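Local coordinates for protein putative Glycerophosphoryl diester phosphodiesterase (PDB 3L12) that belongs to the glycerophosphoryl diester phosphodiesterase family, adopts a TIM-barrel fold and binds a magnesium ion, at residues V256-V261 with M285-V290. Where two conformers were deposited one is given. Residue numbers count along the deposited sequence, not the author numbering.
Sequences VTPELV and MATTGV
In this TIM barrel, the first turn of helix 258-266 packs against the C-terminal end of helix 279-288, outside strand 270-273. The nearest CA atoms are those of Pro258 and Thr288, 4.7 Å apart. Thr257 is the N-cap; with chi1 p, its OG1 accepts from Leu260 N at 3.1 Å. Gly289, at positive phi (91/13), ends the other helix in a Schellman motif. A CB there would jam against Thr288 O. Thr288 is also p, which turns its OG1 back to Met285 O at 2.7 Å. Val256 and Val261 are both t and point toward 285-290. Val256 CG1 lies 3.8 Å from SE of selenomethionine Met285 (chi1 and chi2 both m) and 4.0 Å from Thr288 OG1. Val261 CG2 meets CG1 of Val290 (m) at 3.8 Å. Val256, Met285 and Val290 also touch Thr273 of the strand beneath. No direct hydrogen bond joins the segments. One water bridges them, donating to Pro258 O and Thr288 O, each 2.8 Å from its oxygen.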
loop_
_atom_site.group_PDB
_atom_site.type_symbol
_atom_site.label_atom_id
_atom_site.label_comp_id
_atom_site.label_asym_id
_atom_site.label_seq_id
_atom_site.Cartn_x
_atom_site.Cartn_y
_atom_site.Cartn_z
ATOM N N VAL A 256 14.140 -10.148 -22.587
ATOM C CA VAL A 256 14.958 -11.073 -21.855
ATOM C C VAL A 256 14.753 -12.522 -22.277
ATOM O O VAL A 256 13.623 -12.939 -22.552
ATOM C CB VAL A 256 14.591 -10.987 -20.357
ATOM C CG1 VAL A 256 15.186 -12.124 -19.497
ATOM C CG2 VAL A 256 14.969 -9.607 -19.789
ATOM N N THR A 257 15.856 -13.255 -22.342
ATOM C CA THR A 257 15.849 -14.701 -22.601
ATOM C C THR A 257 16.837 -15.267 -21.594
ATOM O O THR A 257 17.701 -14.541 -21.111
ATOM C CB THR A 257 16.304 -15.051 -24.001
ATOM O OG1 THR A 257 17.646 -14.587 -24.193
ATOM C CG2 THR A 257 15.407 -14.405 -25.037
ATOM N N PRO A 258 16.728 -16.550 -21.241
ATOM C CA PRO A 258 17.689 -17.071 -20.259
ATOM C C PRO A 258 19.126 -17.115 -20.762
ATOM O O PRO A 258 20.056 -17.009 -19.960
ATOM C CB PRO A 258 17.184 -18.488 -19.998
ATOM C CG PRO A 258 15.776 -18.463 -20.373
ATOM C CD PRO A 258 15.636 -17.508 -21.497
ATOM N N GLU A 259 19.272 -17.271 -22.071
ATOM C CA GLU A 259 20.576 -17.290 -22.717
ATOM C C GLU A 259 21.214 -15.898 -22.601
ATOM O O GLU A 259 22.405 -15.817 -22.252
ATOM C CB GLU A 259 20.517 -17.816 -24.168
ATOM C CG GLU A 259 19.279 -17.436 -25.030
ATOM C CD GLU A 259 17.958 -18.183 -24.636
ATOM O OE1 GLU A 259 16.961 -18.106 -25.383
ATOM O OE2 GLU A 259 17.908 -18.839 -23.574
ATOM N N LEU A 260 20.435 -14.825 -22.854
ATOM C CA LEU A 260 20.969 -13.458 -22.687
ATOM C C LEU A 260 21.339 -13.211 -21.225
ATOM O O LEU A 260 22.362 -12.612 -20.962
ATOM C CB LEU A 260 20.016 -12.364 -23.194
ATOM C CG LEU A 260 19.981 -12.072 -24.686
ATOM C CD1 LEU A 260 18.687 -11.335 -25.114
ATOM C CD2 LEU A 260 21.268 -11.290 -25.157
ATOM N N VAL A 261 20.528 -13.684 -20.266
ATOM C CA VAL A 261 20.854 -13.528 -18.845
ATOM C C VAL A 261 22.129 -14.283 -18.481
ATOM O O VAL A 261 23.010 -13.748 -17.785
ATOM C CB VAL A 261 19.684 -13.965 -17.908
ATOM C CG1 VAL A 261 20.186 -14.074 -16.453
ATOM C CG2 VAL A 261 18.465 -13.047 -18.067
HETATM N N MSE A 285 10.174 -14.364 -15.316
HETATM C CA MSE A 285 11.424 -13.661 -15.076
HETATM C C MSE A 285 12.214 -14.306 -13.931
HETATM O O MSE A 285 13.410 -14.483 -14.048
HETATM C CB MSE A 285 11.243 -12.152 -14.800
HETATM C CG MSE A 285 10.805 -11.340 -15.959
HETATM SE SE MSE A 285 12.006 -11.458 -17.524
HETATM C CE MSE A 285 11.187 -12.899 -18.457
ATOM N N ALA A 286 11.529 -14.679 -12.844
ATOM C CA ALA A 286 12.201 -15.403 -11.768
ATOM C C ALA A 286 12.882 -16.679 -12.297
ATOM O O ALA A 286 14.017 -16.989 -11.913
ATOM C CB ALA A 286 11.227 -15.710 -10.580
ATOM N N THR A 287 12.159 -17.471 -13.089
ATOM C CA THR A 287 12.670 -18.735 -13.632
ATOM C C THR A 287 13.911 -18.567 -14.518
ATOM O O THR A 287 14.795 -19.414 -14.604
ATOM C CB THR A 287 11.567 -19.430 -14.461
ATOM O OG1 THR A 287 10.434 -19.668 -13.620
ATOM C CG2 THR A 287 12.012 -20.758 -15.045
ATOM N N THR A 288 14.155 -17.089 -15.389
ATOM C CA THR A 288 15.268 -16.836 -16.261
ATOM C C THR A 288 16.529 -16.734 -15.423
ATOM O O THR A 288 17.637 -16.821 -15.946
ATOM C CB THR A 288 15.107 -15.550 -17.069
ATOM O OG1 THR A 288 15.114 -14.439 -16.175
ATOM C CG2 THR A 288 13.816 -15.581 -17.866
ATOM N N GLY A 289 16.400 -16.531 -14.122
ATOM C CA GLY A 289 17.621 -16.352 -13.357
ATOM C C GLY A 289 18.094 -14.892 -13.209
ATOM O O GLY A 289 19.188 -14.672 -12.781
ATOM N N VAL A 290 17.254 -13.906 -13.528
ATOM C CA VAL A 290 17.634 -12.513 -13.321
ATOM C C VAL A 290 17.949 -12.322 -11.851
ATOM O O VAL A 290 17.397 -13.036 -10.956
ATOM C CB VAL A 290 16.530 -11.506 -13.795
ATOM C CG1 VAL A 290 16.284 -11.622 -15.301
ATOM C CG2 VAL A 290 15.212 -11.687 -12.988
HETATM O O HOH W 1 20.042 -17.524 -17.198
#